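Local coordinates for oligopeptide-binding protein oppA (Lactococcus lactis, PDB 3DRF) that binds oligopeptides in a voluminous cavity as the receptor of the OppABCDF ABC transporter, which takes up peptides, at residues Pro218-Pro226 / Tyr237-Pro248; Ser370-Lys378 / Gln527-Pro538. All coordinates share one frame; numbering follows the deposited sequence.

Contact 1: residues Pro218-Pro226 / Tyr237-Pro248; sequences PLVTGPFKP and YVPNPYYWGEKP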
loop_
_atom_site.group_PDB
_atom_site.type_symbol
_atom_site.label_atom_id
_atom_site.label_comp_id
_atom_site.label_asym_id
_atom_site.label_seq_id
_atom_site.Cartn_x
_atom_site.Cartn_y
_atom_site.Cartn_z
ATOM N N PRO A 218 17.046 10.754 -11.021
ATOM C CA PRO A 218 16.327 11.646 -10.106
ATOM C C PRO A 218 17.239 12.502 -9.236
ATOM O O PRO A 218 18.389 12.232 -9.207
ATOM C CB PRO A 218 15.560 10.636 -9.225
ATOM C CG PRO A 218 16.611 9.497 -9.039
ATOM C CD PRO A 218 17.273 9.410 -10.423
ATOM N N LEU A 219 16.719 13.517 -8.575
ATOM C CA LEU A 219 17.304 14.056 -7.349
ATOM C C LEU A 219 16.614 13.453 -6.119
ATOM O O LEU A 219 15.422 13.198 -6.121
ATOM C CB LEU A 219 17.186 15.601 -7.276
ATOM C CG LEU A 219 17.778 16.372 -8.472
ATOM C CD1 LEU A 219 17.716 17.903 -8.210
ATOM C CD2 LEU A 219 19.251 15.924 -8.713
ATOM N N VAL A 220 17.406 13.270 -5.067
ATOM C CA VAL A 220 16.900 12.726 -3.795
ATOM C C VAL A 220 17.491 13.502 -2.634
ATOM O O VAL A 220 18.332 14.349 -2.769
ATOM C CB VAL A 220 17.191 11.221 -3.639
ATOM C CG1 VAL A 220 16.651 10.443 -4.860
ATOM C CG2 VAL A 220 18.734 10.976 -3.480
ATOM N N THR A 221 16.966 13.183 -1.474
ATOM C CA THR A 221 17.323 13.904 -0.232
ATOM C C THR A 221 17.954 12.989 0.873
ATOM O O THR A 221 18.345 13.462 1.868
ATOM C CB THR A 221 16.064 14.590 0.410
ATOM O OG1 THR A 221 15.132 13.600 0.884
ATOM C CG2 THR A 221 15.381 15.562 -0.579
ATOM N N GLY A 222 18.017 11.698 0.634
ATOM C CA GLY A 222 18.406 10.743 1.657
ATOM C C GLY A 222 19.931 10.577 1.830
ATOM O O GLY A 222 20.708 11.237 1.218
ATOM N N PRO A 223 20.320 9.628 2.684
ATOM C CA PRO A 223 21.771 9.466 3.001
ATOM C C PRO A 223 22.573 8.946 1.805
ATOM O O PRO A 223 23.766 9.208 1.754
ATOM C CB PRO A 223 21.788 8.481 4.205
ATOM C CG PRO A 223 20.389 7.844 4.213
ATOM C CD PRO A 223 19.432 8.857 3.581
ATOM N N PHE A 224 21.945 8.274 0.869
ATOM C CA PHE A 224 22.568 7.816 -0.371
ATOM C C PHE A 224 21.814 8.423 -1.563
ATOM O O PHE A 224 20.685 8.796 -1.470
ATOM C CB PHE A 224 22.523 6.267 -0.504
ATOM C CG PHE A 224 23.369 5.530 0.542
ATOM C CD1 PHE A 224 24.639 5.093 0.229
ATOM C CD2 PHE A 224 22.899 5.334 1.821
ATOM C CE1 PHE A 224 25.434 4.477 1.178
ATOM C CE2 PHE A 224 23.676 4.703 2.810
ATOM C CZ PHE A 224 24.954 4.262 2.472
ATOM N N LYS A 225 22.499 8.543 -2.653
ATOM C CA LYS A 225 21.906 8.902 -3.942
ATOM C C LYS A 225 22.105 7.777 -4.933
ATOM O O LYS A 225 23.079 7.061 -4.870
ATOM C CB LYS A 225 22.521 10.202 -4.460
ATOM C CG LYS A 225 24.009 10.125 -4.737
ATOM C CD LYS A 225 24.577 11.470 -5.262
ATOM C CE LYS A 225 26.057 11.273 -5.649
ATOM N NZ LYS A 225 26.603 12.503 -6.288
ATOM N N PRO A 226 21.169 7.625 -5.861
ATOM C CA PRO A 226 21.262 6.586 -6.884
ATOM C C PRO A 226 22.185 7.050 -8.013
ATOM O O PRO A 226 21.810 7.817 -8.842
ATOM C CB PRO A 226 19.794 6.466 -7.377
ATOM C CG PRO A 226 19.177 7.826 -7.198
ATOM C CD PRO A 226 19.875 8.390 -5.944
ATOM N N TYR A 237 23.728 2.669 -5.213
ATOM C CA TYR A 237 23.737 3.799 -4.319
ATOM C C TYR A 237 25.158 4.161 -3.808
ATOM O O TYR A 237 25.957 3.272 -3.445
ATOM C CB TYR A 237 22.919 3.436 -3.109
ATOM C CG TYR A 237 21.403 3.458 -3.235
ATOM C CD1 TYR A 237 20.726 4.672 -3.316
ATOM C CD2 TYR A 237 20.648 2.301 -3.145
ATOM C CE1 TYR A 237 19.298 4.704 -3.333
ATOM C CE2 TYR A 237 19.257 2.342 -3.176
ATOM C CZ TYR A 237 18.611 3.543 -3.269
ATOM O OH TYR A 237 17.257 3.647 -3.237
ATOM N N VAL A 238 25.451 5.460 -3.767
ATOM C CA VAL A 238 26.688 5.981 -3.157
ATOM C C VAL A 238 26.287 7.062 -2.178
ATOM O O VAL A 238 25.157 7.543 -2.253
ATOM C CB VAL A 238 27.676 6.577 -4.253
ATOM C CG1 VAL A 238 27.997 5.461 -5.260
ATOM C CG2 VAL A 238 27.044 7.788 -4.948
ATOM N N PRO A 239 27.152 7.484 -1.266
ATOM C CA PRO A 239 26.705 8.486 -0.295
ATOM C C PRO A 239 26.330 9.806 -0.984
ATOM O O PRO A 239 26.920 10.193 -1.962
ATOM C CB PRO A 239 27.957 8.687 0.561
ATOM C CG PRO A 239 28.638 7.308 0.537
ATOM C CD PRO A 239 28.493 6.928 -0.922
ATOM N N ASN A 240 25.307 10.439 -0.432
ATOM C CA ASN A 240 24.899 11.785 -0.829
ATOM C C ASN A 240 25.639 12.806 0.043
ATOM O O ASN A 240 25.364 12.931 1.166
ATOM C CB ASN A 240 23.363 11.917 -0.637
ATOM C CG ASN A 240 22.875 13.341 -0.777
ATOM O OD1 ASN A 240 23.542 14.205 -1.268
ATOM N ND2 ASN A 240 21.668 13.560 -0.355
ATOM N N PRO A 241 26.619 13.492 -0.548
ATOM C CA PRO A 241 27.463 14.394 0.246
ATOM C C PRO A 241 26.750 15.602 0.836
ATOM O O PRO A 241 27.212 16.247 1.727
ATOM C CB PRO A 241 28.557 14.860 -0.767
ATOM C CG PRO A 241 27.937 14.748 -2.022
ATOM C CD PRO A 241 27.014 13.520 -1.967
ATOM N N TYR A 242 25.572 15.872 0.302
ATOM C CA TYR A 242 24.735 17.001 0.789
ATOM C C TYR A 242 23.766 16.637 1.915
ATOM O O TYR A 242 23.107 17.490 2.419
ATOM C CB TYR A 242 23.975 17.631 -0.396
ATOM C CG TYR A 242 24.902 18.179 -1.490
ATOM C CD1 TYR A 242 25.649 19.344 -1.289
ATOM C CD2 TYR A 242 25.001 17.539 -2.723
ATOM C CE1 TYR A 242 26.501 19.810 -2.249
ATOM C CE2 TYR A 242 25.825 18.046 -3.707
ATOM C CZ TYR A 242 26.543 19.186 -3.438
ATOM O OH TYR A 242 27.366 19.716 -4.393
ATOM N N TYR A 243 23.732 15.389 2.294
ATOM C CA TYR A 243 22.788 14.940 3.357
ATOM C C TYR A 243 23.114 15.646 4.653
ATOM O O TYR A 243 24.228 15.752 5.031
ATOM C CB TYR A 243 22.955 13.417 3.562
ATOM C CG TYR A 243 22.004 12.815 4.592
ATOM C CD1 TYR A 243 20.599 12.920 4.448
ATOM C CD2 TYR A 243 22.506 12.147 5.707
ATOM C CE1 TYR A 243 19.754 12.399 5.401
ATOM C CE2 TYR A 243 21.643 11.626 6.675
ATOM C CZ TYR A 243 20.288 11.762 6.508
ATOM O OH TYR A 243 19.442 11.230 7.476
ATOM N N TRP A 244 22.084 16.090 5.342
ATOM C CA TRP A 244 22.197 16.915 6.546
ATOM C C TRP A 244 22.562 16.113 7.793
ATOM O O TRP A 244 22.974 16.636 8.748
ATOM C CB TRP A 244 20.850 17.669 6.765
ATOM C CG TRP A 244 19.654 16.699 6.890
ATOM C CD1 TRP A 244 18.884 16.269 5.892
ATOM C CD2 TRP A 244 19.247 15.969 8.064
ATOM N NE1 TRP A 244 18.000 15.342 6.346
ATOM C CE2 TRP A 244 18.210 15.128 7.681
ATOM C CE3 TRP A 244 19.660 15.969 9.412
ATOM C CZ2 TRP A 244 17.558 14.293 8.572
ATOM C CZ3 TRP A 244 19.034 15.106 10.296
ATOM C CH2 TRP A 244 17.992 14.283 9.875
ATOM N N GLY A 245 22.323 14.829 7.740
ATOM C CA GLY A 245 22.307 13.995 8.922
ATOM C C GLY A 245 23.539 13.170 9.098
ATOM O O GLY A 245 24.587 13.514 8.704
ATOM N N GLU A 246 23.347 12.063 9.780
ATOM C CA GLU A 246 24.448 11.178 10.110
ATOM C C GLU A 246 25.017 10.616 8.796
ATOM O O GLU A 246 24.315 10.074 8.023
ATOM C CB GLU A 246 23.930 10.039 11.015
ATOM C CG GLU A 246 23.429 10.512 12.380
ATOM C CD GLU A 246 24.546 11.073 13.237
ATOM O OE1 GLU A 246 25.566 10.386 13.330
ATOM O OE2 GLU A 246 24.386 12.189 13.777
ATOM N N LYS A 247 26.285 10.777 8.569
ATOM C CA LYS A 247 26.876 10.256 7.369
ATOM C C LYS A 247 27.044 8.745 7.420
ATOM O O LYS A 247 27.425 8.237 8.409
ATOM C CB LYS A 247 28.227 10.900 7.146
ATOM C CG LYS A 247 28.116 12.415 7.133
ATOM C CD LYS A 247 27.384 12.850 5.873
ATOM C CE LYS A 247 27.186 14.348 5.700
ATOM N NZ LYS A 247 27.283 14.787 4.244
ATOM N N PRO A 248 26.750 8.046 6.340
ATOM C CA PRO A 248 26.810 6.593 6.377
ATOM C C PRO A 248 28.222 6.042 6.546
ATOM O O PRO A 248 29.191 6.634 6.191
ATOM C CB PRO A 248 26.233 6.166 5.016
ATOM C CG PRO A 248 26.202 7.338 4.210
ATOM C CD PRO A 248 26.215 8.534 5.048
HETATM O O HOH W 1 20.049 15.560 1.185
HETATM O O HOH W 2 16.619 13.868 4.227
HETATM O O HOH W 3 25.528 10.982 3.108
#
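Phe224-Pro226 and Tyr237-Pro239 run antiparallel, their axes 4.4 Å apart at closest approach, with Lys225 and Val238 as the hydrogen-bonded pair between two non-hydrogen-bonded ones. Lys225 N donates to Val238 O, and Val238 N returns a bond to Lys225 O. On the face carrying these two side chains, the lysine runs out fully extended past CG, and its CE rests 3.7 Å from Val238 CG2. On the opposite face, with Pro226, the Tyr237 ring passes Phe224, its CD1 lying 3.7 Å from Phe224 CB, and its hydroxyl bonds Met62 O. The ring of Phe224 turns the other way, to Pro248: Phe224 CZ comes to 3.4 Å from Pro248 CB, and the proline CG sits over the ring face in a CH-pi contact. This is a beta hairpin at the outer edge of a five-stranded mixed sheet, with strand 252-258 on the far side of 234-239 and Trp565 of helix 564-567 packed on Phe224 and Pro223. Beyond the strands Asn240 takes over the pairing. Its backbone N donates to Pro223 O over 2.9 Å. With CG anti to the backbone N (chi1 169°), the amide swings back across the gap, and Asn240 ND2 donates to Gly222 O at 3.0 Å, close to both the amide and the carbonyl planes. The other amide atom, OD1, accepts from Tyr242 N, forming an Asx turn at the start of the type I turn Asn240-Tyr243. That turn delivers the Tyr243 ring to Pro223, whose CB stands 4.1 Å from the ring centroid, over the face, in a second CH-pi contact. Thr221 O approaches the edge of the same ring and accepts from a water that also bonds Trp244 NE1.

Contact 2: residues Ser370-Lys378 / Gln527-Pro538; sequences SSSVKGYEK and QEDMNKKAYVIP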
loop_
_atom_site.group_PDB
_atom_site.type_symbol
_atom_site.label_atom_id
_atom_site.label_comp_id
_atom_site.label_asym_id
_atom_site.label_seq_id
_atom_site.Cartn_x
_atom_site.Cartn_y
_atom_site.Cartn_z
ATOM N N SER A 370 -10.422 -6.100 17.735
ATOM C CA SER A 370 -11.317 -6.711 18.733
ATOM C C SER A 370 -11.520 -8.182 18.399
ATOM O O SER A 370 -11.901 -8.515 17.336
ATOM C CB SER A 370 -12.683 -6.005 18.699
ATOM O OG SER A 370 -13.559 -6.586 19.633
ATOM N N SER A 371 -11.309 -9.049 19.387
ATOM C CA SER A 371 -11.630 -10.457 19.250
ATOM C C SER A 371 -13.147 -10.682 19.129
ATOM O O SER A 371 -13.553 -11.745 18.796
ATOM C CB SER A 371 -10.978 -11.260 20.394
ATOM O OG SER A 371 -11.572 -10.959 21.631
ATOM N N SER A 372 -13.945 -9.707 19.444
ATOM C CA SER A 372 -15.301 -9.720 19.125
ATOM C C SER A 372 -15.515 -9.945 17.613
ATOM O O SER A 372 -16.443 -10.577 17.302
ATOM C CB SER A 372 -16.015 -8.434 19.660
ATOM O OG SER A 372 -15.960 -7.243 18.808
ATOM N N VAL A 373 -14.704 -9.393 16.716
ATOM C CA VAL A 373 -15.129 -9.310 15.323
ATOM C C VAL A 373 -14.884 -10.638 14.616
ATOM O O VAL A 373 -13.806 -11.173 14.631
ATOM C CB VAL A 373 -14.436 -8.129 14.568
ATOM C CG1 VAL A 373 -14.764 -8.140 13.099
ATOM C CG2 VAL A 373 -14.906 -6.772 15.175
ATOM N N LYS A 374 -15.958 -11.141 14.034
ATOM C CA LYS A 374 -15.960 -12.391 13.295
ATOM C C LYS A 374 -16.075 -12.074 11.804
ATOM O O LYS A 374 -16.884 -11.311 11.366
ATOM C CB LYS A 374 -17.140 -13.248 13.692
ATOM C CG LYS A 374 -17.270 -13.503 15.169
ATOM C CD LYS A 374 -16.012 -14.107 15.789
ATOM C CE LYS A 374 -16.167 -14.353 17.316
ATOM N NZ LYS A 374 -14.853 -14.535 17.902
ATOM N N GLY A 375 -15.216 -12.732 11.064
ATOM C CA GLY A 375 -15.164 -12.608 9.624
ATOM C C GLY A 375 -15.301 -13.976 8.954
ATOM O O GLY A 375 -16.125 -14.761 9.325
ATOM N N TYR A 376 -14.424 -14.230 8.014
ATOM C CA TYR A 376 -14.487 -15.404 7.108
ATOM C C TYR A 376 -13.277 -16.286 7.360
ATOM O O TYR A 376 -12.901 -17.077 6.531
ATOM C CB TYR A 376 -14.596 -14.941 5.604
ATOM C CG TYR A 376 -15.851 -14.109 5.357
ATOM C CD1 TYR A 376 -17.053 -14.692 4.916
ATOM C CD2 TYR A 376 -15.861 -12.742 5.666
ATOM C CE1 TYR A 376 -18.191 -13.916 4.752
ATOM C CE2 TYR A 376 -16.990 -11.991 5.494
ATOM C CZ TYR A 376 -18.152 -12.578 5.055
ATOM O OH TYR A 376 -19.297 -11.865 4.896
ATOM N N GLU A 377 -12.712 -16.145 8.549
ATOM C CA GLU A 377 -11.493 -16.890 8.918
ATOM C C GLU A 377 -11.689 -18.420 9.133
ATOM O O GLU A 377 -10.747 -19.143 9.208
ATOM C CB GLU A 377 -10.815 -16.240 10.149
ATOM C CG GLU A 377 -11.646 -16.278 11.456
ATOM C CD GLU A 377 -12.659 -15.134 11.638
ATOM O OE1 GLU A 377 -12.855 -14.393 10.738
ATOM O OE2 GLU A 377 -13.271 -15.067 12.692
ATOM N N LYS A 378 -12.956 -18.831 9.248
ATOM C CA LYS A 378 -13.322 -20.248 9.359
ATOM C C LYS A 378 -14.169 -20.649 8.157
ATOM O O LYS A 378 -15.135 -20.040 7.868
ATOM C CB LYS A 378 -14.122 -20.478 10.660
ATOM C CG LYS A 378 -14.595 -21.893 10.885
ATOM C CD LYS A 378 -15.208 -21.999 12.240
ATOM C CE LYS A 378 -15.692 -23.465 12.549
ATOM N NZ LYS A 378 -14.611 -24.455 12.329
ATOM N N GLN A 527 -15.348 -2.399 10.916
ATOM C CA GLN A 527 -14.916 -3.783 10.683
ATOM C C GLN A 527 -16.115 -4.760 10.515
ATOM O O GLN A 527 -16.140 -5.559 9.647
ATOM C CB GLN A 527 -13.998 -4.265 11.823
ATOM C CG GLN A 527 -12.578 -3.560 11.849
ATOM C CD GLN A 527 -11.819 -3.847 13.162
ATOM O OE1 GLN A 527 -11.283 -4.896 13.348
ATOM N NE2 GLN A 527 -11.769 -2.899 13.999
ATOM N N GLU A 528 -17.109 -4.623 11.377
ATOM C CA GLU A 528 -18.313 -5.440 11.296
ATOM C C GLU A 528 -19.072 -5.130 10.012
ATOM O O GLU A 528 -19.494 -6.019 9.352
ATOM C CB GLU A 528 -19.251 -5.102 12.476
ATOM C CG GLU A 528 -18.785 -5.579 13.899
ATOM C CD GLU A 528 -19.625 -4.970 15.012
ATOM O OE1 GLU A 528 -20.293 -3.960 14.827
ATOM O OE2 GLU A 528 -19.560 -5.563 16.059
ATOM N N ASP A 529 -19.215 -3.858 9.666
ATOM C CA ASP A 529 -20.025 -3.486 8.497
ATOM C C ASP A 529 -19.345 -3.931 7.176
ATOM O O ASP A 529 -19.998 -4.376 6.298
ATOM C CB ASP A 529 -20.324 -1.958 8.448
ATOM C CG ASP A 529 -21.278 -1.515 9.536
ATOM O OD1 ASP A 529 -21.926 -2.322 10.176
ATOM O OD2 ASP A 529 -21.325 -0.300 9.693
ATOM N N MET A 530 -18.041 -3.842 7.103
ATOM C CA MET A 530 -17.320 -4.268 5.898
ATOM C C MET A 530 -17.486 -5.782 5.749
ATOM O O MET A 530 -17.654 -6.242 4.696
ATOM C CB MET A 530 -15.829 -3.933 6.039
ATOM C CG MET A 530 -15.578 -2.384 5.774
ATOM S SD MET A 530 -15.853 -1.894 3.970
ATOM C CE MET A 530 -14.198 -2.261 3.262
ATOM N N ASN A 531 -17.423 -6.523 6.843
ATOM C CA ASN A 531 -17.599 -8.002 6.754
ATOM C C ASN A 531 -19.051 -8.378 6.326
ATOM O O ASN A 531 -19.238 -9.254 5.566
ATOM C CB ASN A 531 -17.237 -8.654 8.116
ATOM C CG ASN A 531 -15.733 -8.792 8.331
ATOM O OD1 ASN A 531 -14.944 -8.557 7.440
ATOM N ND2 ASN A 531 -15.362 -9.154 9.511
ATOM N N LYS A 532 -20.050 -7.665 6.815
ATOM C CA LYS A 532 -21.462 -7.963 6.458
ATOM C C LYS A 532 -21.784 -7.557 5.009
ATOM O O LYS A 532 -22.356 -8.311 4.315
ATOM C CB LYS A 532 -22.422 -7.283 7.435
ATOM C CG LYS A 532 -23.891 -7.682 7.118
ATOM C CD LYS A 532 -24.840 -7.131 8.188
ATOM C CE LYS A 532 -26.321 -7.682 7.941
ATOM N NZ LYS A 532 -27.414 -6.867 8.665
ATOM N N LYS A 533 -21.336 -6.372 4.595
ATOM C CA LYS A 533 -21.549 -5.928 3.222
ATOM C C LYS A 533 -20.779 -6.849 2.253
ATOM O O LYS A 533 -21.228 -7.110 1.185
ATOM C CB LYS A 533 -21.045 -4.482 3.042
ATOM C CG LYS A 533 -21.855 -3.368 3.774
ATOM C CD LYS A 533 -23.091 -2.910 3.078
ATOM C CE LYS A 533 -23.803 -1.766 3.845
ATOM N NZ LYS A 533 -24.945 -1.166 2.932
ATOM N N ALA A 534 -19.588 -7.238 2.661
ATOM C CA ALA A 534 -18.797 -8.223 1.939
ATOM C C ALA A 534 -18.479 -7.753 0.507
ATOM O O ALA A 534 -18.400 -8.517 -0.400
ATOM C CB ALA A 534 -19.541 -9.601 1.932
ATOM N N TYR A 535 -18.222 -6.457 0.384
ATOM C CA TYR A 535 -17.665 -5.940 -0.863
ATOM C C TYR A 535 -16.212 -6.380 -1.042
ATOM O O TYR A 535 -15.781 -6.500 -2.138
ATOM C CB TYR A 535 -17.738 -4.411 -0.864
ATOM C CG TYR A 535 -19.156 -3.812 -0.758
ATOM C CD1 TYR A 535 -20.248 -4.348 -1.429
ATOM C CD2 TYR A 535 -19.392 -2.677 0.019
ATOM C CE1 TYR A 535 -21.511 -3.755 -1.340
ATOM C CE2 TYR A 535 -20.651 -2.098 0.104
ATOM C CZ TYR A 535 -21.671 -2.627 -0.586
ATOM O OH TYR A 535 -22.948 -2.079 -0.572
ATOM N N VAL A 536 -15.540 -6.614 0.089
ATOM C CA VAL A 536 -14.216 -7.249 0.107
ATOM C C VAL A 536 -14.251 -8.250 1.273
ATOM O O VAL A 536 -15.032 -8.105 2.177
ATOM C CB VAL A 536 -13.083 -6.202 0.300
ATOM C CG1 VAL A 536 -13.064 -5.190 -0.880
ATOM C CG2 VAL A 536 -13.229 -5.476 1.662
ATOM N N ILE A 537 -13.393 -9.238 1.180
ATOM C CA ILE A 537 -13.275 -10.266 2.218
ATOM C C ILE A 537 -11.797 -10.267 2.717
ATOM O O ILE A 537 -10.895 -10.466 1.992
ATOM C CB ILE A 537 -13.595 -11.686 1.647
ATOM C CG1 ILE A 537 -14.978 -11.763 0.918
ATOM C CG2 ILE A 537 -13.494 -12.758 2.759
ATOM C CD1 ILE A 537 -16.202 -11.502 1.841
ATOM N N PRO A 538 -11.619 -10.062 4.030
ATOM C CA PRO A 538 -10.240 -10.060 4.570
ATOM C C PRO A 538 -9.639 -11.458 4.382
ATOM O O PRO A 538 -10.308 -12.425 4.578
ATOM C CB PRO A 538 -10.423 -9.772 6.063
ATOM C CG PRO A 538 -11.808 -9.127 6.165
ATOM C CD PRO A 538 -12.621 -9.796 5.094
HETATM O O HOH W 4 -10.201 -6.928 15.042
HETATM O O HOH W 5 -18.250 -7.805 16.741
HETATM O O HOH W 6 -12.206 -12.658 7.143
HETATM O O HOH W 7 -11.118 -15.021 4.698
#
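With Tyr376 CG beside its backbone N and anti to the carbonyl carbon (chi1 -60°), the phenol reaches across to the helix end, and the same kind of first torsion in Asn531 (chi1 -79°) turns its amide back toward the loop. Tyr376 OH donates to Asn531 O over 2.7 Å, the carbonyl oxygen lying at the ring's edge, near its plane, and the hydroxyl tilted 26° from the carbonyl plane. The Ile537 side chain crosses that of Tyr376 at about a right angle: its CD1 stands over one ring face, 3.9 Å from the ring centroid, in a CH-pi contact, while CG2 packs 3.7 Å from Tyr376 CD2. Were Tyr376 replaced by an alanine, the carbonyl of Asn531 would probably lose this donor and a gap would be likely to open beside Ile537. Asn531 ND2 in turn donates to Lys374 O at 3.2 Å, a bent bond entering from above the carbonyl plane, and also to Asn358 O. Gly375 CA lies 3.5 Å from that nitrogen, where a side chain would be tight. One turn earlier, Val373 CG1 rests 4.2 Å from Gln527 CB, and a water that accepts from Ser370 N also lies within hydrogen-bonding distance of Gln527 OE1, itself bonded to Ser359. Another water bridges Tyr376 N and Pro538 O. The loop between strand 354-356 and helix 381-390 is thus fastened to a helix-to-strand junction, where Ala534, with positive phi, ends helix 516-533 and the chain turns into strand 536-549 of the large mixed sheet in this solute-binding-protein fold.

How the contacts relate
Contact 1 and contact 2 lie on opposite sides of the chain's centre, their own centres 44 Å apart and their nearest atoms about 32 Å apart, so neither touches the other. They follow in series along the chain: the hairpin of contact 1 is complete before the loop of contact 2 begins. No sheet is common to them. Contact 1 belongs to the five-stranded sheet that also includes strand 34-40, whereas strand 536-549 of contact 2 pairs with strands 292-307 and 354-356 in the eight-stranded sheet. Contact 1 is local in sequence; contact 2 joins segments 149 residues apart. Both are structural packing within separate parts of a Venus-flytrap receptor, captured here closed around a peptide.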